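Local coordinates for protein putative rubredoxin reductase (PDB 3FG2) that probably passes electrons from NADH through its bound FAD to the ferredoxin that serves the cytochrome P450 CYP199A2, at residues S353-C356 with K361-G364; T183-S188 with D339-R344. All blocks are in the same frame, centred on the assembly; numbering follows the deposited sequence.

Contact 1: residues S353-C356 with K361-G364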
# COMPACT_ATOMS: atom_id res chain seq x y z
N SER A 353 -0.05 -22.16 -5.27
CA SER A 353 -1.06 -21.15 -5.03
C SER A 353 -2.06 -21.66 -3.99
O SER A 353 -2.30 -22.87 -3.86
CB SER A 353 -1.80 -20.81 -6.33
OG SER A 353 -0.93 -20.24 -7.29
N ALA A 354 -2.62 -20.73 -3.23
CA ALA A 354 -3.62 -21.09 -2.25
C ALA A 354 -4.94 -20.57 -2.81
O ALA A 354 -5.16 -19.36 -2.90
CB ALA A 354 -3.31 -20.44 -0.92
N PHE A 355 -5.81 -21.49 -3.22
CA PHE A 355 -7.11 -21.10 -3.74
C PHE A 355 -8.03 -20.98 -2.54
O PHE A 355 -8.34 -21.96 -1.86
CB PHE A 355 -7.64 -22.14 -4.74
CG PHE A 355 -7.03 -22.04 -6.10
CD1 PHE A 355 -5.64 -22.07 -6.26
CD2 PHE A 355 -7.83 -21.91 -7.23
CE1 PHE A 355 -5.07 -21.97 -7.52
CE2 PHE A 355 -7.26 -21.81 -8.50
CZ PHE A 355 -5.88 -21.84 -8.64
N CYS A 356 -8.45 -19.76 -2.25
CA CYS A 356 -9.29 -19.51 -1.10
C CYS A 356 -10.76 -19.46 -1.46
O CYS A 356 -11.15 -18.75 -2.40
CB CYS A 356 -8.87 -18.21 -0.43
SG CYS A 356 -7.10 -18.10 -0.21
N LYS A 361 -17.43 -20.92 -3.06
CA LYS A 361 -17.05 -20.05 -4.17
C LYS A 361 -15.64 -19.47 -4.02
O LYS A 361 -15.25 -19.01 -2.94
CB LYS A 361 -18.07 -18.91 -4.29
CG LYS A 361 -17.89 -18.00 -5.50
CD LYS A 361 -19.06 -17.03 -5.60
CE LYS A 361 -19.00 -16.16 -6.85
NZ LYS A 361 -17.86 -15.21 -6.80
N LEU A 362 -14.88 -19.49 -5.11
CA LEU A 362 -13.52 -18.97 -5.10
C LEU A 362 -13.59 -17.48 -4.83
O LEU A 362 -14.25 -16.75 -5.56
CB LEU A 362 -12.85 -19.23 -6.46
CG LEU A 362 -11.34 -19.06 -6.62
CD1 LEU A 362 -10.93 -17.64 -6.37
CD2 LEU A 362 -10.64 -19.97 -5.65
N ILE A 363 -12.92 -17.02 -3.78
CA ILE A 363 -12.93 -15.60 -3.45
C ILE A 363 -11.57 -14.95 -3.70
O ILE A 363 -11.47 -13.73 -3.79
CB ILE A 363 -13.32 -15.36 -1.98
CG1 ILE A 363 -12.46 -16.22 -1.06
CG2 ILE A 363 -14.80 -15.68 -1.78
CD1 ILE A 363 -12.53 -15.79 0.40
N GLY A 364 -10.53 -15.76 -3.81
CA GLY A 364 -9.22 -15.19 -4.07
C GLY A 364 -8.14 -16.22 -4.28
O GLY A 364 -8.30 -17.38 -3.90
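Ile363 and Gly364 both lie across from Cys356, which makes a classic beta bulge between two antiparallel strands. One carbonyl, Cys356 O, takes both amides of the bulge. Ile363 N gives it the shorter bond, 2.8 Å to Cys356 O, and lies in the plane of that carbonyl. This bond is nearly straight. Gly364 N reaches Cys356 O only weakly, at 3.4 Å. The return bond runs from Cys356 N to Gly364 O, 2.9 Å long, and meets that oxygen nearly along the C=O axis. Cys356 and Gly364 thus form an antiparallel hydrogen-bonded pair.

Carbon atoms also approach Cys356 O. Leu362 CA makes a CA-H...O contact with Cys356 O, 3.6 Å. Ile363 CG1 comes to 3.1 Å from Cys356 O, which is close. The torsion explains it: CG1 sits between the backbone N and the carbonyl carbon (chi1 52°), and from there it leans over the Cys356 carbonyl and faces Cys356 CB. Gly364 has no side chain on the face where Cys356 carries its CB.

Phe355 and Leu362 meet beside the bulge. Their side chains cross obliquely, and one methyl does the touching: Leu362 CD2 lies 3.8 Å from Phe355 CD2 and as close to Phe355 CB. Leu362 holds its CG anti to the backbone N (chi1 -167°), which helps bring the branched end to Phe355 and Cys356; Leu362 CD2 is 3.5 Å from Cys356 O. Outside the pair, Leu362 also packs on Leu381, and Lys361 forms a salt bridge with Asp384.

The two strands run at 124° to each other here. They are the arms of a beta hairpin, 351-358 and 361-368, and the bulge lies near its turn, in the antiparallel sheet of the reductase C-terminal domain.

Contact 2: residues T183-S188 with D339-R344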
# COMPACT_ATOMS: atom_id res chain seq x y z
N THR A 183 -3.73 -15.84 4.07
CA THR A 183 -4.18 -17.00 4.84
C THR A 183 -2.97 -17.75 5.41
O THR A 183 -1.84 -17.60 4.93
CB THR A 183 -5.06 -17.95 3.97
OG1 THR A 183 -4.32 -18.42 2.84
CG2 THR A 183 -6.31 -17.22 3.49
N PRO A 184 -3.18 -18.58 6.45
CA PRO A 184 -2.11 -19.35 7.11
C PRO A 184 -1.08 -20.07 6.24
O PRO A 184 0.11 -20.08 6.58
CB PRO A 184 -2.89 -20.31 8.01
CG PRO A 184 -4.10 -19.51 8.37
CD PRO A 184 -4.49 -18.92 7.03
N GLU A 185 -1.51 -20.68 5.14
CA GLU A 185 -0.57 -21.39 4.28
C GLU A 185 0.50 -20.46 3.70
O GLU A 185 1.63 -20.87 3.47
CB GLU A 185 -1.29 -22.12 3.14
CG GLU A 185 -2.45 -23.01 3.58
CD GLU A 185 -3.68 -22.20 4.05
OE1 GLU A 185 -3.94 -21.10 3.50
OE2 GLU A 185 -4.39 -22.68 4.96
N ILE A 186 0.14 -19.20 3.47
CA ILE A 186 1.10 -18.24 2.94
C ILE A 186 2.06 -17.80 4.05
O ILE A 186 3.27 -17.73 3.84
CB ILE A 186 0.40 -17.00 2.34
CG1 ILE A 186 -0.51 -17.43 1.18
CG2 ILE A 186 1.43 -16.00 1.84
CD1 ILE A 186 0.21 -18.21 0.08
N SER A 187 1.51 -17.52 5.23
CA SER A 187 2.35 -17.11 6.36
C SER A 187 3.38 -18.19 6.65
O SER A 187 4.57 -17.91 6.79
CB SER A 187 1.50 -16.90 7.61
OG SER A 187 0.49 -15.94 7.38
N SER A 188 2.91 -19.43 6.74
CA SER A 188 3.78 -20.56 7.01
C SER A 188 4.95 -20.62 6.03
O SER A 188 6.11 -20.69 6.44
CB SER A 188 2.97 -21.86 6.94
OG SER A 188 3.78 -22.99 7.18
N ASP A 339 -13.15 -19.95 4.33
CA ASP A 339 -13.51 -21.12 5.12
C ASP A 339 -12.97 -22.41 4.51
O ASP A 339 -13.20 -23.51 5.03
CB ASP A 339 -15.04 -21.22 5.31
CG ASP A 339 -15.80 -21.28 4.00
OD1 ASP A 339 -15.22 -21.73 2.98
OD2 ASP A 339 -16.98 -20.89 3.99
N GLN A 340 -12.24 -22.28 3.41
CA GLN A 340 -11.64 -23.44 2.76
C GLN A 340 -10.50 -23.01 1.85
O GLN A 340 -10.66 -22.11 1.03
CB GLN A 340 -12.70 -24.18 1.93
CG GLN A 340 -12.14 -25.27 1.03
CD GLN A 340 -13.24 -26.03 0.30
OE1 GLN A 340 -14.21 -25.43 -0.19
NE2 GLN A 340 -13.08 -27.35 0.20
N VAL A 341 -9.34 -23.64 2.03
CA VAL A 341 -8.16 -23.32 1.22
C VAL A 341 -7.58 -24.57 0.56
O VAL A 341 -7.33 -25.57 1.22
CB VAL A 341 -7.06 -22.65 2.08
CG1 VAL A 341 -5.82 -22.36 1.22
CG2 VAL A 341 -7.59 -21.37 2.69
N VAL A 342 -7.38 -24.49 -0.75
CA VAL A 342 -6.82 -25.59 -1.52
C VAL A 342 -5.46 -25.19 -2.08
O VAL A 342 -5.30 -24.08 -2.58
CB VAL A 342 -7.73 -25.96 -2.71
CG1 VAL A 342 -7.05 -27.00 -3.58
CG2 VAL A 342 -9.07 -26.49 -2.21
N ILE A 343 -4.49 -26.09 -1.99
CA ILE A 343 -3.16 -25.81 -2.51
C ILE A 343 -3.01 -26.37 -3.92
O ILE A 343 -3.33 -27.53 -4.17
CB ILE A 343 -2.05 -26.46 -1.63
CG1 ILE A 343 -2.00 -25.79 -0.25
CG2 ILE A 343 -0.70 -26.36 -2.34
CD1 ILE A 343 -1.65 -24.33 -0.29
N ARG A 344 -2.54 -25.53 -4.84
CA ARG A 344 -2.30 -25.99 -6.20
C ARG A 344 -0.80 -25.83 -6.39
O ARG A 344 -0.25 -24.77 -6.10
CB ARG A 344 -3.03 -25.14 -7.24
CG ARG A 344 -2.75 -25.58 -8.68
CD ARG A 344 -3.57 -24.77 -9.68
NE ARG A 344 -4.42 -25.63 -10.50
CZ ARG A 344 -4.06 -26.14 -11.67
NH1 ARG A 344 -2.86 -25.87 -12.16
NH2 ARG A 344 -4.89 -26.93 -12.34
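Glu185 and Val341 carry most of this contact, and Ile343 adds a smaller share. The first two side chains come from opposite directions: Glu185 from the first turn of a helix, Val341 from an edge strand. The carboxylate meets the branched end of the valine. Glu185 OE1 lies 3.2 Å from Val341 CG1 and 3.7 Å from Val341 CG2, thus touching both methyls. Glu185 OE2 stays farther off, 3.9 Å from Val341 CB.

The glutamate chain is folded, not extended. It bends at chi2 (72°), which turns the carboxylate back toward the start of the helix. There Glu185 OE1 comes 2.8 Å from Thr183 OG1. Thr183 OG1 is also hydrogen-bonded to Glu366 OE1.

The CB and CG end of the same chain is apolar and meets Ile343. Glu185 CB lies 4.1 Å from Ile343 CD1, and the two side chains cross at a slant. Thr183 adds a looser touch to Val341. With an alanine at Glu185, the methyls of Val341 would probably lose the carboxylate packed against them, Ile343 CD1 would keep only the CB of this side chain, and Thr183 OG1 would lose a nearby oxygen.

Thr183 stands at the N-cap position, but its side chain makes no capping bond. Helix 184-196 lays its first turn against strand 340-344, the outermost strand of the C-terminal sheet on this side. Strand 351-358 lies next in the sheet: Thr183 touches its Cys356, Ile186 its Phe352. Val342, pointing away from the helix, packs on helix 389-393.

How the contacts relate
The two contacts lie on the same side of the chain's centre, their own centres about 9 Å apart. Both segments of contact 2 precede those of contact 1 in the sequence. Both contacts reach the antiparallel sheet of the C-terminal domain, where strands 340-344 and 351-358 are neighbours. Backbone bonds are probable between these strands, from Phe355 N to Val342 O and from Ser353 N to Arg344 O, each 2.7 Å. Ala354 also packs on Val341. Contact 1 is local, within one hairpin of the sheet. Contact 2 is long-range and joins the sheet's edge to helix 184-196 of the pyridine nucleotide-disulphide oxidoreductase region. Both lie away from the FAD-binding residues.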